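Local coordinates for insecticidal crystal protein Cry35Ab1 (Bacillus thuringiensis, PDB 4JP0) that serves as one component of a binary toxin against western corn rootworm, needing its partner protein for maximal toxicity, at residues K193-Q196 against I197-P201; E236-Q239 against K240-I243; E286-I289 against M290-Y293. All coordinates share one frame; numbering follows the deposited sequence.

All three contacts are local, each made within eight or nine consecutive residues of the Insecticidal Crystal Toxin P42 region. Contact 1 comprises the short helix 193-199 and the two residues after it, lying against the ricin B-type lectin part. The centres of contacts 1 and 2 are about 25 Å apart. Those of contacts 1 and 3 are about 34 Å apart, on opposite sides of the chain's centre. Contacts 2 and 3 are neighbours, with centres about 12 Å apart. Gln239 NE2 lies 3.1 Å from Met290 O in a probable hydrogen bond and packs on Ile289, tying helix start to strand entry. Glu236 and Lys292 add a salt bridge, though its spacing is unusually short and doubtful.

Contact 1 of 3, residues K193-Q196 against I197-P201; sequences KNTQ and IKTTP
Thr199 folds its side chain back over the last turn of the helix 193-199, and its OG1 donates to Thr195 O at 2.8 Å. The hydroxyl can do this because it stands between its own backbone N and carbonyl carbon (chi1 61°), facing the preceding turn. It approaches from above the carbonyl plane, 37° out of it. Threonine suits this place: a short polar side chain can reach the main chain where the helix is ending, and here the amide bonds to the same oxygen, from Lys198 N and Thr199 N, are both weak.

The backbone bonds grow irregular toward the same end of the helix. Ile197 N donates to Lys193 O at 3.1 Å, a nearly straight helical bond, whereas Lys198 N is shared weakly between Asn194 O and Thr195 O. Thr200, the first residue to leave helical geometry, still donates from N to Gln196 O at 2.7 Å and closes the final turn.

Van der Waals contacts line the flank. Ile197 CG2 rests 3.4 Å from Asn194 O, and the aliphatic start of Lys198 runs past the same oxygen. A nonpolar contact brings the methyl CG2 of Thr200 within 4.1 Å of Gln196 CG. The polar ends of Gln196 and Thr200 are engaged elsewhere: Gln196 NE2 bonds to Tyr203 OH, and Thr200 OG1 to Tyr323 N.

Buried Ile197 and Pro201 carry the helix onto the beta-trefoil, touching Phe50 and Phe48 of strand 43-52, while Pro201, just before strand 202-221, is backbone-bonded to Cys183, just after strand 174-182.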
loop_
_atom_site.group_PDB
_atom_site.type_symbol
_atom_site.label_atom_id
_atom_site.label_comp_id
_atom_site.label_asym_id
_atom_site.label_seq_id
_atom_site.Cartn_x
_atom_site.Cartn_y
_atom_site.Cartn_z
ATOM N N LYS A 193 20.196 2.579 4.075
ATOM C CA LYS A 193 19.319 1.621 4.706
ATOM C C LYS A 193 19.449 1.682 6.226
ATOM O O LYS A 193 18.468 1.561 6.935
ATOM C CB LYS A 193 19.608 0.215 4.163
ATOM C CG LYS A 193 18.798 -0.096 2.861
ATOM C CD LYS A 193 19.223 -1.361 2.193
ATOM C CE LYS A 193 18.354 -1.615 0.927
ATOM N NZ LYS A 193 17.013 -2.008 1.349
ATOM N N ASN A 194 20.662 1.843 6.730
ATOM C CA ASN A 194 20.839 1.835 8.181
ATOM C C ASN A 194 20.189 3.043 8.811
ATOM O O ASN A 194 19.543 2.928 9.841
ATOM C CB ASN A 194 22.324 1.680 8.590
ATOM C CG ASN A 194 22.891 0.310 8.203
ATOM O OD1 ASN A 194 22.133 -0.631 7.977
ATOM N ND2 ASN A 194 24.228 0.206 8.064
ATOM N N THR A 195 20.307 4.196 8.159
ATOM C CA THR A 195 19.696 5.392 8.680
ATOM C C THR A 195 18.175 5.304 8.558
ATOM O O THR A 195 17.441 5.771 9.431
ATOM C CB THR A 195 20.188 6.620 7.927
ATOM O OG1 THR A 195 21.616 6.688 8.039
ATOM C CG2 THR A 195 19.718 7.882 8.640
ATOM N N GLN A 196 17.731 4.702 7.460
ATOM C CA GLN A 196 16.326 4.437 7.224
ATOM C C GLN A 196 15.635 3.668 8.372
ATOM O O GLN A 196 14.602 4.088 8.915
ATOM C CB GLN A 196 16.183 3.648 5.911
ATOM C CG GLN A 196 14.741 3.473 5.480
ATOM C CD GLN A 196 14.584 2.540 4.311
ATOM O OE1 GLN A 196 15.108 1.428 4.342
ATOM N NE2 GLN A 196 13.854 2.979 3.269
ATOM N N ILE A 197 16.188 2.523 8.728
ATOM C CA ILE A 197 15.557 1.742 9.769
ATOM C C ILE A 197 15.614 2.431 11.159
ATOM O O ILE A 197 14.779 2.167 12.004
ATOM C CB ILE A 197 16.131 0.304 9.816
ATOM C CG1 ILE A 197 15.107 -0.629 10.485
ATOM C CG2 ILE A 197 17.477 0.287 10.563
ATOM C CD1 ILE A 197 15.347 -2.100 10.188
ATOM N N LYS A 198 16.623 3.272 11.394
ATOM C CA LYS A 198 16.757 3.946 12.673
ATOM C C LYS A 198 15.823 5.127 12.832
ATOM O O LYS A 198 15.430 5.455 13.962
ATOM C CB LYS A 198 18.215 4.413 12.878
ATOM C CG LYS A 198 19.075 3.274 13.299
ATOM C CD LYS A 198 20.566 3.594 13.238
ATOM C CE LYS A 198 21.008 4.509 14.321
ATOM N NZ LYS A 198 22.248 5.240 13.881
ATOM N N THR A 199 15.438 5.731 11.716
ATOM C CA THR A 199 14.646 6.938 11.765
ATOM C C THR A 199 13.248 6.778 11.210
ATOM O O THR A 199 12.359 7.489 11.642
ATOM C CB THR A 199 15.332 8.122 11.039
ATOM O OG1 THR A 199 15.525 7.805 9.654
ATOM C CG2 THR A 199 16.736 8.354 11.605
ATOM N N THR A 200 13.031 5.868 10.278
ATOM C CA THR A 200 11.727 5.723 9.691
ATOM C C THR A 200 11.425 4.250 9.387
ATOM O O THR A 200 11.221 3.912 8.295
ATOM C CB THR A 200 11.531 6.649 8.434
ATOM O OG1 THR A 200 10.294 6.375 7.834
ATOM C CG2 THR A 200 12.612 6.436 7.427
ATOM N N PRO A 201 11.453 3.401 10.405
ATOM C CA PRO A 201 11.314 1.955 10.144
ATOM C C PRO A 201 9.976 1.620 9.510
ATOM O O PRO A 201 9.875 0.619 8.829
ATOM C CB PRO A 201 11.431 1.316 11.539
ATOM C CG PRO A 201 11.101 2.479 12.505
ATOM C CD PRO A 201 11.697 3.685 11.840
#

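Contact 2 of 3, residues E236-Q239 against K240-I243; sequences EIDQ and KTTI
With CG anti to its backbone N (chi1 176°), Asp238 swings its carboxylate forward to Lys240 and Thr241 at the start of helix 240-247, while Thr242, with OG1 set between its own N and carbonyl carbon (chi1 57°), returns its hydroxyl to the carbonyl of Asp238.

Asp238 OD1 accepts from Lys240 N at 2.8 Å, a weak, bent capping bond. OD2 lies 3.3 Å from Thr241 OG1, also weakly bonded, the side chains crossing at about a right angle. A carboxylate suits a helix start, since the amide groups there would probably favour its negative charge. The firmer bond comes from Thr242, whose OG1 donates to Asp238 O at 2.8 Å, tilted 24° from the carbonyl plane. Threonine suits position 242, giving a hydroxyl to Asp238 O and a methyl to Ile237.

Alongside these polar bonds, the methyls Ile237 CG2 and Thr242 CG2 meet at 3.7 Å. Gln239 and Ile243 run side by side, OE1 of the first 3.6 Å from CG2 of the second; that oxygen is taken by Ile251 N.

Strand 327-346 packs against this side, Ile333 touching Ile237 and Gln239, and Met331 touching Thr242 and Ile243, while Phe249 of strand 249-251 adjoins Ile243.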
loop_
_atom_site.group_PDB
_atom_site.type_symbol
_atom_site.label_atom_id
_atom_site.label_comp_id
_atom_site.label_asym_id
_atom_site.label_seq_id
_atom_site.Cartn_x
_atom_site.Cartn_y
_atom_site.Cartn_z
ATOM N N GLU A 236 -1.171 9.757 -16.149
ATOM C CA GLU A 236 -0.111 10.348 -16.947
ATOM C C GLU A 236 1.214 10.148 -16.249
ATOM O O GLU A 236 2.251 10.624 -16.709
ATOM C CB GLU A 236 -0.342 11.846 -17.166
ATOM C CG GLU A 236 -1.474 12.177 -18.127
ATOM C CD GLU A 236 -1.632 13.667 -18.360
ATOM O OE1 GLU A 236 -0.916 14.454 -17.696
ATOM O OE2 GLU A 236 -2.487 14.050 -19.196
ATOM N N ILE A 237 1.178 9.431 -15.134
ATOM C CA ILE A 237 2.369 9.166 -14.363
ATOM C C ILE A 237 3.061 7.909 -14.891
ATOM O O ILE A 237 2.408 6.948 -15.272
ATOM C CB ILE A 237 1.988 8.995 -12.868
ATOM C CG1 ILE A 237 1.300 10.259 -12.364
ATOM C CG2 ILE A 237 3.230 8.669 -12.008
ATOM C CD1 ILE A 237 2.055 11.540 -12.744
ATOM N N ASP A 238 4.384 7.951 -14.957
ATOM C CA ASP A 238 5.171 6.779 -15.286
ATOM C C ASP A 238 5.155 5.838 -14.069
ATOM O O ASP A 238 5.610 6.217 -12.986
ATOM C CB ASP A 238 6.588 7.220 -15.568
ATOM C CG ASP A 238 7.495 6.067 -15.829
ATOM O OD1 ASP A 238 7.064 4.897 -15.695
ATOM O OD2 ASP A 238 8.667 6.242 -16.161
ATOM N N GLN A 239 4.603 4.633 -14.223
ATOM C CA GLN A 239 4.474 3.741 -13.056
ATOM C C GLN A 239 5.798 3.081 -12.719
ATOM O O GLN A 239 6.057 2.732 -11.567
ATOM C CB GLN A 239 3.384 2.673 -13.244
ATOM C CG GLN A 239 1.945 3.195 -13.491
ATOM C CD GLN A 239 0.851 2.220 -13.020
ATOM O OE1 GLN A 239 0.984 1.569 -11.972
ATOM N NE2 GLN A 239 -0.242 2.138 -13.784
ATOM N N LYS A 240 6.624 2.886 -13.743
ATOM C CA LYS A 240 7.939 2.276 -13.571
ATOM C C LYS A 240 8.784 3.045 -12.563
ATOM O O LYS A 240 9.369 2.456 -11.643
ATOM C CB LYS A 240 8.679 2.245 -14.911
ATOM C CG LYS A 240 8.626 0.924 -15.659
ATOM C CD LYS A 240 9.016 1.154 -17.108
ATOM C CE LYS A 240 9.947 0.101 -17.629
ATOM N NZ LYS A 240 10.633 0.634 -18.847
ATOM N N THR A 241 8.853 4.360 -12.713
ATOM C CA THR A 241 9.714 5.140 -11.828
ATOM C C THR A 241 9.070 5.628 -10.532
ATOM O O THR A 241 9.723 6.272 -9.706
ATOM C CB THR A 241 10.340 6.324 -12.586
ATOM O OG1 THR A 241 9.303 7.222 -13.024
ATOM C CG2 THR A 241 10.990 5.847 -13.874
ATOM N N THR A 242 7.809 5.319 -10.345
ATOM C CA THR A 242 7.110 5.737 -9.148
ATOM C C THR A 242 6.711 4.623 -8.218
ATOM O O THR A 242 7.447 4.305 -7.358
ATOM C CB THR A 242 5.888 6.573 -9.465
ATOM O OG1 THR A 242 5.013 5.864 -10.313
ATOM C CG2 THR A 242 6.277 7.769 -10.079
ATOM N N ILE A 243 5.569 4.023 -8.442
ATOM C CA ILE A 243 5.046 2.923 -7.633
ATOM C C ILE A 243 5.722 1.557 -7.802
ATOM O O ILE A 243 5.962 0.840 -6.805
ATOM C CB ILE A 243 3.516 2.835 -7.775
ATOM C CG1 ILE A 243 2.925 1.948 -6.688
ATOM C CG2 ILE A 243 3.080 2.410 -9.177
ATOM C CD1 ILE A 243 1.609 2.459 -6.159
#

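Contact 3 of 3, residues E286-I289 against M290-Y293; sequences ETKI and MEKY
At the entrance to strand 292-301, where a loop straightens into an antiparallel ribbon with strand 225-234, Lys288 meets Tyr293 across the intervening residues. The two side chains approach from opposite directions. Lys288 NZ donates to Tyr293 OH at 2.6 Å and sits in the plane of the ring. The ammonium bonds to the hydroxyl from the ring's edge, which brings NZ to 3.1 Å from Tyr293 CE2; it does not lie over the aromatic face.

The lysine chain is extended as far as CE and bends only at its last torsion (chi4 -70°), which brings NZ between its two partners. The second is Glu291, whose OE2 forms a salt bridge with NZ at 3.3 Å, the side chains crossing at about a right angle. Lysine fits because its long, flexible chain can span the distance and satisfy both an acid and a phenol. A nearby positive charge would probably polarise that phenol.

Tyrosine is equally apt, for its hydroxyl also accepts from the main chain: Glu291 N donates to Tyr293 OH at 3.0 Å, with an N-H...O angle of 151°. Two donors thus hold one oxygen and keep the hydroxyl end of the ring beside the chain, while the ring also meets that of Trp233, planes at about 40°. Ile289 brings CG2 to 4.1 Å from Glu291 OE2 and packs on Gln250, and buried Met290 packs on Ile251.

Backbone bonds of Glu291 with Thr235 and of Tyr293 with Trp233 complete the start of a long antiparallel ribbon, an element consistent with the extended, aerolysin-like sheet domain of toxin_10 proteins.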
loop_
_atom_site.group_PDB
_atom_site.type_symbol
_atom_site.label_atom_id
_atom_site.label_comp_id
_atom_site.label_asym_id
_atom_site.label_seq_id
_atom_site.Cartn_x
_atom_site.Cartn_y
_atom_site.Cartn_z
ATOM N N GLU A 286 -7.310 -7.749 -14.416
ATOM C CA GLU A 286 -6.800 -7.513 -15.744
ATOM C C GLU A 286 -5.311 -7.727 -15.787
ATOM O O GLU A 286 -4.645 -7.849 -14.757
ATOM C CB GLU A 286 -7.098 -6.078 -16.189
ATOM C CG GLU A 286 -8.562 -5.665 -16.144
ATOM C CD GLU A 286 -9.416 -6.215 -17.289
ATOM O OE1 GLU A 286 -8.892 -6.800 -18.280
ATOM O OE2 GLU A 286 -10.649 -6.042 -17.193
ATOM N N THR A 287 -4.779 -7.754 -16.999
ATOM C CA THR A 287 -3.363 -7.935 -17.170
ATOM C C THR A 287 -2.699 -6.663 -17.694
ATOM O O THR A 287 -1.473 -6.524 -17.643
ATOM C CB THR A 287 -3.104 -9.133 -18.096
ATOM O OG1 THR A 287 -1.706 -9.426 -18.123
ATOM C CG2 THR A 287 -3.418 -8.788 -19.527
ATOM N N LYS A 288 -3.498 -5.715 -18.170
ATOM C CA LYS A 288 -2.931 -4.485 -18.724
ATOM C C LYS A 288 -2.681 -3.410 -17.659
ATOM O O LYS A 288 -3.580 -3.082 -16.922
ATOM C CB LYS A 288 -3.845 -3.911 -19.813
ATOM C CG LYS A 288 -3.253 -2.725 -20.551
ATOM C CD LYS A 288 -4.152 -2.285 -21.704
ATOM C CE LYS A 288 -3.444 -1.292 -22.655
ATOM N NZ LYS A 288 -3.189 0.072 -22.070
ATOM N N ILE A 289 -1.459 -2.877 -17.609
ATOM C CA ILE A 289 -1.096 -1.790 -16.717
ATOM C C ILE A 289 -1.842 -0.532 -17.102
ATOM O O ILE A 289 -2.063 -0.302 -18.274
ATOM C CB ILE A 289 0.421 -1.522 -16.803
ATOM C CG1 ILE A 289 0.863 -0.548 -15.710
ATOM C CG2 ILE A 289 0.793 -0.959 -18.153
ATOM C CD1 ILE A 289 2.373 -0.532 -15.451
ATOM N N MET A 290 -2.231 0.296 -16.133
ATOM C CA MET A 290 -2.935 1.522 -16.514
ATOM C C MET A 290 -2.037 2.509 -17.244
ATOM O O MET A 290 -0.948 2.860 -16.767
ATOM C CB MET A 290 -3.533 2.249 -15.316
ATOM C CG MET A 290 -4.360 3.456 -15.768
ATOM S SD MET A 290 -4.850 4.405 -14.371
ATOM C CE MET A 290 -6.007 3.264 -13.591
ATOM N N GLU A 291 -2.484 2.990 -18.390
ATOM C CA GLU A 291 -1.781 4.060 -19.053
ATOM C C GLU A 291 -2.686 5.281 -19.207
ATOM O O GLU A 291 -3.445 5.570 -18.346
ATOM C CB GLU A 291 -1.204 3.631 -20.385
ATOM C CG GLU A 291 -1.009 2.166 -20.530
ATOM C CD GLU A 291 -0.351 1.770 -21.818
ATOM O OE1 GLU A 291 -0.216 2.601 -22.748
ATOM O OE2 GLU A 291 0.049 0.609 -21.871
ATOM N N LYS A 292 -2.564 5.975 -20.317
ATOM C CA LYS A 292 -3.394 7.129 -20.634
ATOM C C LYS A 292 -4.399 6.714 -21.731
ATOM O O LYS A 292 -3.993 6.213 -22.781
ATOM C CB LYS A 292 -2.497 8.280 -21.115
ATOM C CG LYS A 292 -3.213 9.553 -21.507
ATOM C CD LYS A 292 -2.215 10.699 -21.717
ATOM C CE LYS A 292 -2.917 12.015 -22.072
ATOM N NZ LYS A 292 -2.243 13.240 -21.490
ATOM N N TYR A 293 -5.697 6.923 -21.491
ATOM C CA TYR A 293 -6.739 6.531 -22.458
ATOM C C TYR A 293 -7.715 7.629 -22.856
ATOM O O TYR A 293 -7.738 8.699 -22.254
ATOM C CB TYR A 293 -7.558 5.359 -21.914
ATOM C CG TYR A 293 -6.703 4.239 -21.410
ATOM C CD1 TYR A 293 -6.524 4.043 -20.042
ATOM C CD2 TYR A 293 -6.047 3.383 -22.301
ATOM C CE1 TYR A 293 -5.728 3.027 -19.573
ATOM C CE2 TYR A 293 -5.245 2.373 -21.844
ATOM C CZ TYR A 293 -5.091 2.195 -20.476
ATOM O OH TYR A 293 -4.303 1.189 -20.003
#